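Putative superoxide reductase (Thermotoga maritima, PDB 3QZB) probably reduces superoxide to hydrogen peroxide at an iron centre, with electrons supplied from reduced NADP by way of rubredoxin. Local coordinates at residues 27-32 with 63-68; 34-39 with 43-48; 72-75 with 80-83. All coordinates share one frame; numbering follows the deposited sequence.

Contact 1 of 3, residues 27-32 with 63-68; sequences EKHVPV and HHIRWI. With FE (Fe (III) ion), chain B.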
ATOM      1  N   GLU A  27      -6.581 -22.297 -14.048  1.00 10.82           N
ATOM      2  CA  GLU A  27      -6.989 -20.909 -13.856  1.00  9.37           C
ATOM      3  C   GLU A  27      -5.759 -20.039 -13.604  1.00  9.29           C
ATOM      4  O   GLU A  27      -5.102 -20.164 -12.548  1.00 10.14           O
ATOM      5  CB  GLU A  27      -7.993 -20.814 -12.713  1.00 10.72           C
ATOM      6  CG  GLU A  27      -8.376 -19.378 -12.326  1.00 11.47           C
ATOM      7  CD  GLU A  27      -8.865 -18.517 -13.486  1.00  9.28           C
ATOM      8  OE1 GLU A  27      -9.989 -18.830 -13.995  1.00 12.88           O
ATOM      9  OE2 GLU A  27      -8.142 -17.592 -13.855  1.00  9.07           O
ATOM     10  N   LYS A  28      -5.429 -19.147 -14.549  1.00  8.72           N
ATOM     11  CA  LYS A  28      -4.274 -18.289 -14.473  1.00  8.79           C
ATOM     12  C   LYS A  28      -4.274 -17.382 -13.237  1.00  8.17           C
ATOM     13  O   LYS A  28      -3.198 -16.959 -12.818  1.00  9.32           O
ATOM     14  CB  LYS A  28      -4.177 -17.434 -15.724  1.00  8.77           C
ATOM     15  CG  LYS A  28      -5.288 -16.432 -15.927  1.00  9.32           C
ATOM     16  CD  LYS A  28      -5.164 -15.553 -17.150  1.00 11.34           C
ATOM     17  CE  LYS A  28      -5.178 -16.224 -18.442  1.00 13.66           C
ATOM     18  NZ  LYS A  28      -6.521 -16.809 -18.635  1.00 16.80           N
ATOM     19  N   HIS A  29      -5.431 -17.019 -12.695  1.00  7.37           N
ATOM     20  CA  HIS A  29      -5.475 -16.051 -11.635  1.00  6.11           C
ATOM     21  C   HIS A  29      -5.104 -16.580 -10.254  1.00  6.72           C
ATOM     22  O   HIS A  29      -4.929 -15.772  -9.338  1.00  7.81           O
ATOM     23  CB  HIS A  29      -6.860 -15.425 -11.553  1.00  7.44           C
ATOM     24  CG  HIS A  29      -7.185 -14.497 -12.662  1.00  6.77           C
ATOM     25  ND1 HIS A  29      -7.937 -14.854 -13.764  1.00  8.02           N
ATOM     26  CD2 HIS A  29      -6.792 -13.226 -12.858  1.00  6.16           C
ATOM     27  CE1 HIS A  29      -8.014 -13.783 -14.551  1.00  7.47           C
ATOM     28  NE2 HIS A  29      -7.299 -12.795 -14.042  1.00  6.79           N
ATOM     29  N   VAL A  30      -4.966 -17.877 -10.080  1.00  8.11           N
ATOM     30  CA  VAL A  30      -4.762 -18.417  -8.733  1.00  8.22           C
ATOM     31  C   VAL A  30      -3.363 -18.016  -8.231  1.00  8.24           C
ATOM     32  O   VAL A  30      -2.343 -18.284  -8.896  1.00  9.13           O
ATOM     33  CB  VAL A  30      -4.902 -19.937  -8.722  1.00  9.73           C
ATOM     34  CG1 VAL A  30      -4.549 -20.460  -7.328  1.00 12.60           C
ATOM     35  CG2 VAL A  30      -6.320 -20.357  -9.195  1.00 12.20           C
ATOM     36  N   PRO A  31      -3.269 -17.431  -7.016  1.00  7.27           N
ATOM     37  CA  PRO A  31      -1.923 -17.142  -6.460  1.00  7.73           C
ATOM     38  C   PRO A  31      -1.365 -18.438  -5.883  1.00  9.31           C
ATOM     39  O   PRO A  31      -2.020 -19.066  -5.053  1.00 14.41           O
ATOM     40  CB  PRO A  31      -2.210 -16.073  -5.416  1.00  7.85           C
ATOM     41  CG  PRO A  31      -3.590 -16.363  -4.934  1.00  8.78           C
ATOM     42  CD  PRO A  31      -4.345 -16.892  -6.170  1.00  7.18           C
ATOM     43  N   VAL A  32      -0.196 -18.841  -6.339  1.00  6.45           N
ATOM     44  CA  VAL A  32       0.402 -20.096  -5.956  1.00  6.98           C
ATOM     45  C   VAL A  32       1.511 -19.871  -4.920  1.00  6.81           C
ATOM     46  O   VAL A  32       2.430 -19.094  -5.165  1.00  6.94           O
ATOM     47  CB  VAL A  32       0.961 -20.862  -7.155  1.00  7.94           C
ATOM     48  CG1 VAL A  32       1.629 -22.173  -6.689  1.00  9.47           C
ATOM     49  CG2 VAL A  32      -0.176 -21.136  -8.172  1.00 10.99           C
ATOM     50  N   HIS A  63      -4.771  -4.499 -18.534  1.00  7.52           N
ATOM     51  CA  HIS A  63      -5.101  -5.740 -17.825  1.00  7.01           C
ATOM     52  C   HIS A  63      -3.840  -6.260 -17.156  1.00  6.61           C
ATOM     53  O   HIS A  63      -2.908  -6.697 -17.823  1.00  6.62           O
ATOM     54  CB  HIS A  63      -5.648  -6.784 -18.785  1.00  6.91           C
ATOM     55  CG  HIS A  63      -6.036  -8.076 -18.141  1.00  6.78           C
ATOM     56  ND1 HIS A  63      -6.082  -9.244 -18.857  1.00  7.64           N
ATOM     57  CD2 HIS A  63      -6.328  -8.400 -16.848  1.00  6.52           C
ATOM     58  CE1 HIS A  63      -6.416 -10.230 -18.027  1.00  7.67           C
ATOM     59  NE2 HIS A  63      -6.576  -9.745 -16.789  1.00  6.37           N
ATOM     60  N   HIS A  64      -3.856  -6.335 -15.823  1.00  5.96           N
ATOM     61  CA  HIS A  64      -2.686  -6.751 -15.069  1.00  6.23           C
ATOM     62  C   HIS A  64      -3.050  -7.124 -13.661  1.00  5.06           C
ATOM     63  O   HIS A  64      -4.061  -6.666 -13.114  1.00  6.10           O
ATOM     64  CB  HIS A  64      -1.639  -5.603 -15.060  1.00  5.81           C
ATOM     65  CG  HIS A  64      -2.205  -4.277 -14.595  1.00  6.01           C
ATOM     66  ND1 HIS A  64      -2.532  -3.279 -15.485  1.00  6.96           N
ATOM     67  CD2 HIS A  64      -2.517  -3.796 -13.373  1.00  5.76           C
ATOM     68  CE1 HIS A  64      -3.020  -2.256 -14.801  1.00  7.21           C
ATOM     69  NE2 HIS A  64      -3.061  -2.553 -13.527  1.00  7.05           N
ATOM     70  N   ILE A  65      -2.203  -7.939 -13.061  1.00  5.15           N
ATOM     71  CA  ILE A  65      -2.288  -8.193 -11.603  1.00  5.53           C
ATOM     72  C   ILE A  65      -1.685  -7.036 -10.839  1.00  5.25           C
ATOM     73  O   ILE A  65      -0.575  -6.610 -11.073  1.00  5.87           O
ATOM     74  CB  ILE A  65      -1.543  -9.494 -11.272  1.00  5.48           C
ATOM     75  CG1 ILE A  65      -2.065 -10.688 -12.092  1.00  6.38           C
ATOM     76  CG2 ILE A  65      -1.582  -9.754  -9.747  1.00  6.57           C
ATOM     77  CD1 ILE A  65      -3.542 -10.932 -11.938  1.00  7.68           C
ATOM     78  N   ARG A  66      -2.471  -6.481  -9.927  1.00  5.11           N
ATOM     79  CA  ARG A  66      -2.089  -5.322  -9.134  1.00  5.01           C
ATOM     80  C   ARG A  66      -1.244  -5.667  -7.896  1.00  4.56           C
ATOM     81  O   ARG A  66      -0.341  -4.911  -7.560  1.00  5.08           O
ATOM     82  CB  ARG A  66      -3.364  -4.627  -8.652  1.00  5.15           C
ATOM     83  CG  ARG A  66      -4.194  -3.940  -9.739  1.00  5.35           C
ATOM     84  CD  ARG A  66      -3.633  -2.602 -10.092  1.00  5.76           C
ATOM     85  NE  ARG A  66      -4.457  -1.828 -11.014  1.00  6.26           N
ATOM     86  CZ  ARG A  66      -5.562  -1.208 -10.682  1.00  6.66           C
ATOM     87  NH1 ARG A  66      -6.021  -1.228  -9.451  1.00  7.59           N
ATOM     88  NH2 ARG A  66      -6.246  -0.514 -11.603  1.00  7.36           N
ATOM     89  N   TRP A  67      -1.596  -6.740  -7.209  1.00  4.28           N
ATOM     90  CA  TRP A  67      -0.951  -7.079  -5.928  1.00  4.98           C
ATOM     91  C   TRP A  67      -1.206  -8.486  -5.529  1.00  4.58           C
ATOM     92  O   TRP A  67      -2.147  -9.136  -5.954  1.00  5.10           O
ATOM     93  CB  TRP A  67      -1.313  -6.046  -4.835  1.00  5.46           C
ATOM     94  CG  TRP A  67      -2.770  -5.784  -4.555  1.00  4.39           C
ATOM     95  CD1 TRP A  67      -3.446  -4.654  -4.913  1.00  5.06           C
ATOM     96  CD2 TRP A  67      -3.768  -6.623  -3.894  1.00  4.63           C
ATOM     97  NE1 TRP A  67      -4.720  -4.670  -4.450  1.00  4.86           N
ATOM     98  CE2 TRP A  67      -4.963  -5.866  -3.821  1.00  4.88           C
ATOM     99  CE3 TRP A  67      -3.774  -7.898  -3.340  1.00  5.26           C
ATOM    100  CZ2 TRP A  67      -6.120  -6.340  -3.210  1.00  6.03           C
ATOM    101  CZ3 TRP A  67      -4.913  -8.367  -2.744  1.00  5.60           C
ATOM    102  CH2 TRP A  67      -6.066  -7.588  -2.670  1.00  5.80           C
ATOM    103  N   ILE A  68      -0.343  -8.923  -4.589  1.00  4.88           N
ATOM    104  CA  ILE A  68      -0.512 -10.105  -3.759  1.00  4.61           C
ATOM    105  C   ILE A  68      -0.374  -9.616  -2.314  1.00  4.50           C
ATOM    106  O   ILE A  68       0.517  -8.792  -2.038  1.00  5.83           O
ATOM    107  CB  ILE A  68       0.579 -11.127  -4.063  1.00  5.56           C
ATOM    108  CG1 ILE A  68       0.333 -11.806  -5.414  1.00  5.90           C
ATOM    109  CG2 ILE A  68       0.703 -12.174  -2.920  1.00  7.17           C
ATOM    110  CD1 ILE A  68       1.576 -12.465  -5.991  1.00  7.09           C
TER
HETATM  111 FE    FE B 132      -7.018 -10.889 -15.016  1.00  5.79          FE

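Contact 2 of 3, residues 34-39 with 43-48; sequences EAPEKV and EKVQIV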
ATOM      1  N   GLU A  34       4.615 -21.065  -2.585  1.00  7.20           N
ATOM      2  CA  GLU A  34       5.728 -22.000  -2.384  1.00  7.71           C
ATOM      3  C   GLU A  34       6.356 -21.665  -1.036  1.00  7.13           C
ATOM      4  O   GLU A  34       6.875 -20.580  -0.842  1.00  8.53           O
ATOM      5  CB  GLU A  34       6.742 -21.842  -3.473  1.00  9.17           C
ATOM      6  CG  GLU A  34       6.196 -22.206  -4.832  1.00 15.24           C
ATOM      7  CD  GLU A  34       7.185 -21.887  -5.939  1.00 20.79           C
ATOM      8  OE1 GLU A  34       8.152 -22.672  -6.126  1.00 28.29           O
ATOM      9  OE2 GLU A  34       7.034 -20.873  -6.632  1.00 21.07           O
ATOM     10  N   ALA A  35       6.283 -22.620  -0.127  1.00  8.86           N
ATOM     11  CA  ALA A  35       6.836 -22.437   1.224  1.00  8.61           C
ATOM     12  C   ALA A  35       7.128 -23.840   1.749  1.00  8.54           C
ATOM     13  O   ALA A  35       6.432 -24.781   1.399  1.00  9.38           O
ATOM     14  CB  ALA A  35       5.812 -21.720   2.141  1.00 10.82           C
ATOM     15  N   PRO A  36       8.096 -23.980   2.649  1.00  9.39           N
ATOM     16  CA  PRO A  36       8.362 -25.290   3.267  1.00  9.82           C
ATOM     17  C   PRO A  36       7.185 -25.796   4.088  1.00  8.49           C
ATOM     18  O   PRO A  36       6.448 -25.019   4.686  1.00  9.69           O
ATOM     19  CB  PRO A  36       9.560 -25.039   4.147  1.00 11.06           C
ATOM     20  CG  PRO A  36       9.800 -23.639   4.165  1.00 13.09           C
ATOM     21  CD  PRO A  36       8.929 -22.906   3.195  1.00 11.14           C
ATOM     22  N   GLU A  37       7.088 -27.114   4.184  1.00 10.25           N
ATOM     23  CA  GLU A  37       6.055 -27.713   5.003  1.00 11.72           C
ATOM     24  C   GLU A  37       6.299 -27.483   6.508  1.00  9.29           C
ATOM     25  O   GLU A  37       5.357 -27.345   7.292  1.00 10.11           O
ATOM     26  CB  GLU A  37       6.020 -29.233   4.730  1.00 13.83           C
ATOM     27  CG  GLU A  37       5.081 -30.027   5.521  1.00 22.62           C
ATOM     28  CD  GLU A  37       4.946 -31.474   5.018  1.00 34.94           C
ATOM     29  OE1 GLU A  37       5.915 -31.997   4.407  1.00 34.56           O
ATOM     30  OE2 GLU A  37       3.874 -32.070   5.271  1.00 43.45           O
ATOM     31  N   LYS A  38       7.564 -27.532   6.897  1.00  8.55           N
ATOM     32  CA  LYS A  38       7.913 -27.472   8.326  1.00  9.97           C
ATOM     33  C   LYS A  38       9.201 -26.679   8.465  1.00 10.09           C
ATOM     34  O   LYS A  38      10.109 -26.805   7.641  1.00 11.61           O
ATOM     35  CB  LYS A  38       8.082 -28.888   8.892  1.00 13.64           C
ATOM     36  CG  LYS A  38       8.421 -28.937  10.401  1.00 16.34           C
ATOM     37  CD  LYS A  38       8.440 -30.401  10.900  1.00 26.27           C
ATOM     38  CE  LYS A  38       9.882 -31.003  10.941  1.00 36.55           C
ATOM     39  NZ  LYS A  38      10.652 -30.880  12.269  1.00 36.41           N
ATOM     40  N   VAL A  39       9.258 -25.842   9.509  1.00  8.69           N
ATOM     41  CA  VAL A  39      10.381 -24.969   9.774  1.00  8.69           C
ATOM     42  C   VAL A  39      10.718 -24.974  11.260  1.00  7.56           C
ATOM     43  O   VAL A  39       9.899 -25.363  12.083  1.00  8.42           O
ATOM     44  CB  VAL A  39      10.099 -23.527   9.300  1.00  9.15           C
ATOM     45  CG1 VAL A  39       9.836 -23.526   7.780  1.00  9.85           C
ATOM     46  CG2 VAL A  39       8.953 -22.908  10.073  1.00  8.75           C
ATOM     47  N   GLU A  43      13.189 -19.302  12.650  1.00 11.40           N
ATOM     48  CA  GLU A  43      14.093 -19.267  11.521  1.00 12.94           C
ATOM     49  C   GLU A  43      13.469 -18.489  10.344  1.00 10.22           C
ATOM     50  O   GLU A  43      12.251 -18.438  10.197  1.00  9.97           O
ATOM     51  CB  GLU A  43      14.623 -20.612  11.142  1.00 15.48           C
ATOM     52  CG  GLU A  43      13.724 -21.435  10.388  1.00 14.51           C
ATOM     53  CD  GLU A  43      14.414 -22.665   9.632  1.00 17.37           C
ATOM     54  OE1 GLU A  43      15.607 -22.639   9.221  1.00 26.14           O
ATOM     55  OE2 GLU A  43      13.736 -23.663   9.575  1.00 13.33           O
ATOM     56  N   LYS A  44      14.322 -17.932   9.521  1.00  9.99           N
ATOM     57  CA  LYS A  44      13.833 -17.207   8.363  1.00  9.02           C
ATOM     58  C   LYS A  44      13.284 -18.198   7.339  1.00  9.64           C
ATOM     59  O   LYS A  44      13.926 -19.207   7.042  1.00 15.57           O
ATOM     60  CB  LYS A  44      14.970 -16.430   7.715  1.00 11.31           C
ATOM     61  CG  LYS A  44      15.400 -15.269   8.512  1.00 15.31           C
ATOM     62  CD  LYS A  44      16.571 -14.464   7.928  1.00 18.21           C
ATOM     63  CE  LYS A  44      16.874 -13.320   8.802  1.00 25.43           C
ATOM     64  NZ  LYS A  44      17.978 -12.385   8.299  1.00 34.69           N
ATOM     65  N   VAL A  45      12.095 -17.905   6.849  1.00  7.85           N
ATOM     66  CA  VAL A  45      11.321 -18.757   5.949  1.00  8.77           C
ATOM     67  C   VAL A  45      11.065 -17.937   4.674  1.00  7.83           C
ATOM     68  O   VAL A  45      10.498 -16.867   4.740  1.00  8.31           O
ATOM     69  CB  VAL A  45       9.962 -19.190   6.571  1.00 10.82           C
ATOM     70  CG1 VAL A  45       9.184 -20.093   5.596  1.00 11.66           C
ATOM     71  CG2 VAL A  45      10.114 -19.831   7.934  1.00 13.14           C
ATOM     72  N   GLN A  46      11.427 -18.499   3.523  1.00  7.90           N
ATOM     73  CA  GLN A  46      11.098 -17.919   2.232  1.00  8.15           C
ATOM     74  C   GLN A  46       9.705 -18.353   1.810  1.00  7.24           C
ATOM     75  O   GLN A  46       9.422 -19.541   1.740  1.00  9.60           O
ATOM     76  CB  GLN A  46      12.075 -18.406   1.190  1.00 11.01           C
ATOM     77  CG  GLN A  46      13.523 -18.338   1.495  1.00 15.95           C
ATOM     78  CD  GLN A  46      14.020 -16.957   1.573  1.00 15.48           C
ATOM     79  OE1 GLN A  46      14.645 -16.556   2.603  1.00 21.03           O
ATOM     80  NE2 GLN A  46      13.830 -16.187   0.534  1.00 15.18           N
ATOM     81  N   ILE A  47       8.845 -17.386   1.511  1.00  7.16           N
ATOM     82  CA  ILE A  47       7.551 -17.622   0.912  1.00  7.43           C
ATOM     83  C   ILE A  47       7.499 -16.918  -0.439  1.00  6.65           C
ATOM     84  O   ILE A  47       7.676 -15.716  -0.544  1.00  7.50           O
ATOM     85  CB  ILE A  47       6.406 -17.100   1.802  1.00  7.16           C
ATOM     86  CG1 ILE A  47       6.437 -17.729   3.193  1.00  9.24           C
ATOM     87  CG2 ILE A  47       5.053 -17.327   1.129  1.00  8.27           C
ATOM     88  CD1 ILE A  47       5.422 -17.066   4.178  1.00 10.42           C
ATOM     89  N   VAL A  48       7.341 -17.749  -1.482  1.00  7.32           N
ATOM     90  CA  VAL A  48       7.176 -17.222  -2.846  1.00  6.33           C
ATOM     91  C   VAL A  48       5.702 -17.325  -3.192  1.00  6.60           C
ATOM     92  O   VAL A  48       5.049 -18.354  -2.961  1.00  8.72           O
ATOM     93  CB  VAL A  48       8.021 -17.998  -3.877  1.00  7.96           C
ATOM     94  CG1 VAL A  48       7.965 -17.283  -5.237  1.00  9.70           C
ATOM     95  CG2 VAL A  48       9.459 -18.132  -3.415  1.00 10.59           C
TER
HETATM   96  O   HOH W   1      10.016 -21.122  -0.571  1.00 20.29           O

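Contact 3 of 3, residues 72-75 with 80-83; sequences FQPD and VYEV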
ATOM      1  N   PHE A  72      -1.057 -14.618   7.743  1.00  6.26           N
ATOM      2  CA  PHE A  72      -0.726 -15.776   8.558  1.00  6.18           C
ATOM      3  C   PHE A  72      -1.820 -15.947   9.610  1.00  6.42           C
ATOM      4  O   PHE A  72      -2.152 -15.000  10.324  1.00  6.82           O
ATOM      5  CB  PHE A  72       0.625 -15.623   9.223  1.00  6.66           C
ATOM      6  CG  PHE A  72       1.065 -16.828   9.990  1.00  7.14           C
ATOM      7  CD1 PHE A  72       1.365 -18.014   9.345  1.00  8.39           C
ATOM      8  CD2 PHE A  72       1.147 -16.833  11.377  1.00  7.04           C
ATOM      9  CE1 PHE A  72       1.761 -19.151  10.038  1.00  8.19           C
ATOM     10  CE2 PHE A  72       1.529 -17.961  12.048  1.00  7.80           C
ATOM     11  CZ  PHE A  72       1.854 -19.109  11.387  1.00  9.27           C
ATOM     12  N   GLN A  73      -2.335 -17.173   9.707  1.00  6.86           N
ATOM     13  CA  GLN A  73      -3.385 -17.539  10.660  1.00  6.30           C
ATOM     14  C   GLN A  73      -2.770 -18.518  11.668  1.00  6.36           C
ATOM     15  O   GLN A  73      -2.571 -19.684  11.302  1.00  7.60           O
ATOM     16  CB  GLN A  73      -4.574 -18.161   9.937  1.00  6.91           C
ATOM     17  CG  GLN A  73      -5.889 -18.035  10.675  1.00  6.88           C
ATOM     18  CD  GLN A  73      -5.895 -18.810  11.954  1.00  7.49           C
ATOM     19  OE1 GLN A  73      -5.784 -20.042  11.925  1.00  8.48           O
ATOM     20  NE2 GLN A  73      -6.033 -18.133  13.070  1.00  7.89           N
ATOM     21  N   PRO A  74      -2.464 -18.094  12.898  1.00  6.59           N
ATOM     22  CA  PRO A  74      -1.842 -19.033  13.835  1.00  6.90           C
ATOM     23  C   PRO A  74      -2.875 -20.033  14.347  1.00  6.81           C
ATOM     24  O   PRO A  74      -3.974 -19.623  14.751  1.00  7.58           O
ATOM     25  CB  PRO A  74      -1.323 -18.140  14.956  1.00  7.74           C
ATOM     26  CG  PRO A  74      -1.367 -16.727  14.422  1.00  7.50           C
ATOM     27  CD  PRO A  74      -2.502 -16.735  13.448  1.00  6.89           C
ATOM     28  N   ASP A  75      -2.505 -21.307  14.415  1.00  7.85           N
ATOM     29  CA  ASP A  75      -3.420 -22.295  14.915  1.00  8.41           C
ATOM     30  C   ASP A  75      -3.909 -21.911  16.286  1.00  9.42           C
ATOM     31  O   ASP A  75      -3.107 -21.516  17.149  1.00 10.46           O
ATOM     32  CB  ASP A  75      -2.752 -23.671  15.008  1.00  9.52           C
ATOM     33  CG  ASP A  75      -2.305 -24.257  13.722  1.00 11.40           C
ATOM     34  OD1 ASP A  75      -2.717 -23.782  12.648  1.00 11.49           O
ATOM     35  OD2 ASP A  75      -1.485 -25.254  13.793  1.00 14.73           O
ATOM     36  N   VAL A  80      -6.367 -13.376  11.675  1.00  6.09           N
ATOM     37  CA  VAL A  80      -5.278 -13.348  10.763  1.00  5.96           C
ATOM     38  C   VAL A  80      -4.411 -12.131  10.977  1.00  6.63           C
ATOM     39  O   VAL A  80      -4.872 -11.087  11.490  1.00  6.94           O
ATOM     40  CB  VAL A  80      -5.711 -13.383   9.282  1.00  7.36           C
ATOM     41  CG1 VAL A  80      -6.294 -14.746   8.929  1.00  8.38           C
ATOM     42  CG2 VAL A  80      -6.723 -12.278   8.918  1.00  7.85           C
ATOM     43  N   TYR A  81      -3.144 -12.232  10.513  1.00  5.53           N
ATOM     44  CA  TYR A  81      -2.169 -11.200  10.576  1.00  5.47           C
ATOM     45  C   TYR A  81      -1.644 -10.961   9.186  1.00  6.09           C
ATOM     46  O   TYR A  81      -1.270 -11.907   8.491  1.00  6.69           O
ATOM     47  CB  TYR A  81      -1.020 -11.528  11.566  1.00  7.03           C
ATOM     48  CG  TYR A  81      -1.582 -11.841  12.934  1.00  6.81           C
ATOM     49  CD1 TYR A  81      -1.834 -10.857  13.839  1.00 10.08           C
ATOM     50  CD2 TYR A  81      -2.056 -13.098  13.214  1.00  8.25           C
ATOM     51  CE1 TYR A  81      -2.469 -11.147  15.057  1.00 11.64           C
ATOM     52  CE2 TYR A  81      -2.660 -13.372  14.402  1.00  6.94           C
ATOM     53  CZ  TYR A  81      -2.855 -12.394  15.337  1.00  8.96           C
ATOM     54  OH  TYR A  81      -3.501 -12.662  16.537  1.00  9.97           O
ATOM     55  N   GLU A  82      -1.630  -9.698   8.758  1.00  5.70           N
ATOM     56  CA  GLU A  82      -1.135  -9.353   7.431  1.00  4.87           C
ATOM     57  C   GLU A  82       0.389  -9.426   7.459  1.00  4.74           C
ATOM     58  O   GLU A  82       1.062  -8.617   8.088  1.00  6.75           O
ATOM     59  CB  GLU A  82      -1.597  -7.948   7.020  1.00  5.66           C
ATOM     60  CG  GLU A  82      -1.324  -7.657   5.526  1.00  4.94           C
ATOM     61  CD  GLU A  82      -1.836  -6.311   5.090  1.00  5.68           C
ATOM     62  OE1 GLU A  82      -1.377  -5.297   5.682  1.00  5.41           O
ATOM     63  OE2 GLU A  82      -2.670  -6.264   4.140  1.00  6.12           O
ATOM     64  N   VAL A  83       0.928 -10.429   6.811  1.00  5.38           N
ATOM     65  CA  VAL A  83       2.373 -10.560   6.632  1.00  5.60           C
ATOM     66  C   VAL A  83       2.929  -9.422   5.771  1.00  5.11           C
ATOM     67  O   VAL A  83       3.949  -8.843   6.062  1.00  5.65           O
ATOM     68  CB  VAL A  83       2.707 -11.939   6.028  1.00  5.62           C
ATOM     69  CG1 VAL A  83       4.128 -12.042   5.491  1.00  7.24           C
ATOM     70  CG2 VAL A  83       2.416 -13.038   7.055  1.00  7.30           C
TER

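Contact 1 of 3, residues 27-32 with 63-68
His-29 and His-63 meet through an iron(III) ion, each giving NE2 at 2.2 Å, in the four-histidine, one-cysteine centre that defines superoxide reductases. His-57, His-130 and Cys-127 complete the site. The two NE2 atoms come from opposite sides of the metal, about 150° apart, so they face each other across it as roughly trans ligands. This is a worked case of a metal joining segments that share no hydrogen bond: residues 27-32, a turn leading into strand 31-34, and residues 63-68, which enter strand 65-74.

The imidazole of His-29 can be followed atom by atom. At CB the first torsion sets CG beside the backbone N, opposite the carbonyl carbon (chi1 -72°), and this swings the ring toward the iron. From CG one branch runs to CD2, which lies 4.1 Å from CD1 of Ile-65; the methyl approaches obliquely and supplies an apolar neighbour to the ligand. Ile-65 also touches Val-51 and Cys-127. Over one face sits CG of Lys-28, 3.7 Å above the plane and displaced toward the rim. NE2, at the tip, is taken by the metal, with CD2 and CE1 flanking it 3.2 and 3.1 Å from the iron, unbonded.

The other branch ends at ND1, bound by Glu-27, which may bind iron in relatives but here stands back from the metal as a second-shell anchor fixing the ring's rotation. Its OE2 is gripped twice: by ND1 of His-29 at 2.7 Å, from above the carboxylate plane, and by the backbone N of His-29 at 3.0 Å, through the anti lone pair.

Contact 2 of 3, residues 34-39 with 43-48
Val-39 lays its branched end across Val-45 at about a right angle, with CG1 3.7 Å from CG2 of Val-45. The other methyl of Val-45, CG1, is turned anti to its backbone N (chi1 -180°) and comes within 3.7 Å of CD in the ring of Pro-36, so one valine spans two residues of the facing chain. Farther along, Ala-35 CB reaches Ile-47 CG1 at 4.2 Å, while Glu-34 and Val-48 run alongside each other, OE2 of Glu-34 4.0 Å from CG1 of Val-48.

Glu-34 and Val-48 form an antiparallel hydrogen-bonded pair, Glu-34 N to Val-48 O at 2.8 Å and Val-48 N to Glu-34 O at 2.9 Å. Past it the chains part, and a water takes over, donating to Glu-34 O and, at 2.9 Å, to Gln-46 O. At the far end OE2 of Glu-43 lies against Val-39 while accepting a bond from the backbone N of Lys-40.

The parting marks a change of sheet: strand 31-34 is an outermost strand of its sheet within this chain, beside 44-51, which is paired in turn with 103-115, whereas strand 38-39 joins 131-141, and Ala-35 and Ile-47 both touch Ile-121 of strand 119-127 in the opposing layer of the immunoglobulin-like sandwich.

Contact 3 of 3, residues 72-75 with 80-83
Phe-72 N donates to Tyr-81 O over 2.8 Å, and Tyr-81 N returns the bond to Phe-72 O at 2.9 Å. Together they make a hydrogen-bonded antiparallel pair in the hairpin of strands 65-74 and 81-87, an example of a ladder closing just before its connecting loop. Phe-72 O also receives a CA-H...O contact from Val-80.

Phe-72 and Tyr-81 put their side chains on one face of the sheet. The Tyr-81 ring turns its edge to Pro-74: CE2 is 3.5 Å from CD of the proline, which lies near the ring plane, and the two side chains cross at about a right angle. At its tip the phenol OH is hydrogen-bonded to Asp-77 in the loop. Were Tyr-81 replaced by an alanine, Pro-74 would probably lose its aromatic neighbour and the Asp-77 carboxylate its hydroxyl partner. Phe-72 has CG opposite its backbone N (chi1 -176°), which carries the ring off from the partner strand, and only CB meets Val-83 CG2, at 3.8 Å. The bent chain of Gln-73 lays CG against CG1 of Val-80 at 3.7 Å, while NE2 bonds to Tyr-79 O in the loop.

Strand 65-74 runs between 81-87 and 119-127, with Gln-73 bonded to Thr-120 by backbone; Phe-72 leans on Leu-115 of strand 103-115, and Val-103 of the fourth subunit packs on Phe-72, Tyr-81 and Val-83.

The three contacts illustrate how chemistry follows place in a beta sandwich. Contact 1, buried, its centre about 8 Å from that of the chain, relies on a metal and has no hydrogen bond across it. Contacts 2 and 3, their centres about 14 Å from it, are antiparallel pairings with two backbone bonds apiece, yet they differ: contact 2 is partly buried and brings in a water, whereas all the touching residues of contact 3 are buried, with other subunits packing on it. Contacts 1 and 3 share strand 65-74, at its two ends, with centres about 21 Å apart. Contact 2 carries on the chain from 27-32 and lies about 5 Å, between nearest atoms, from contact 3 without touching it.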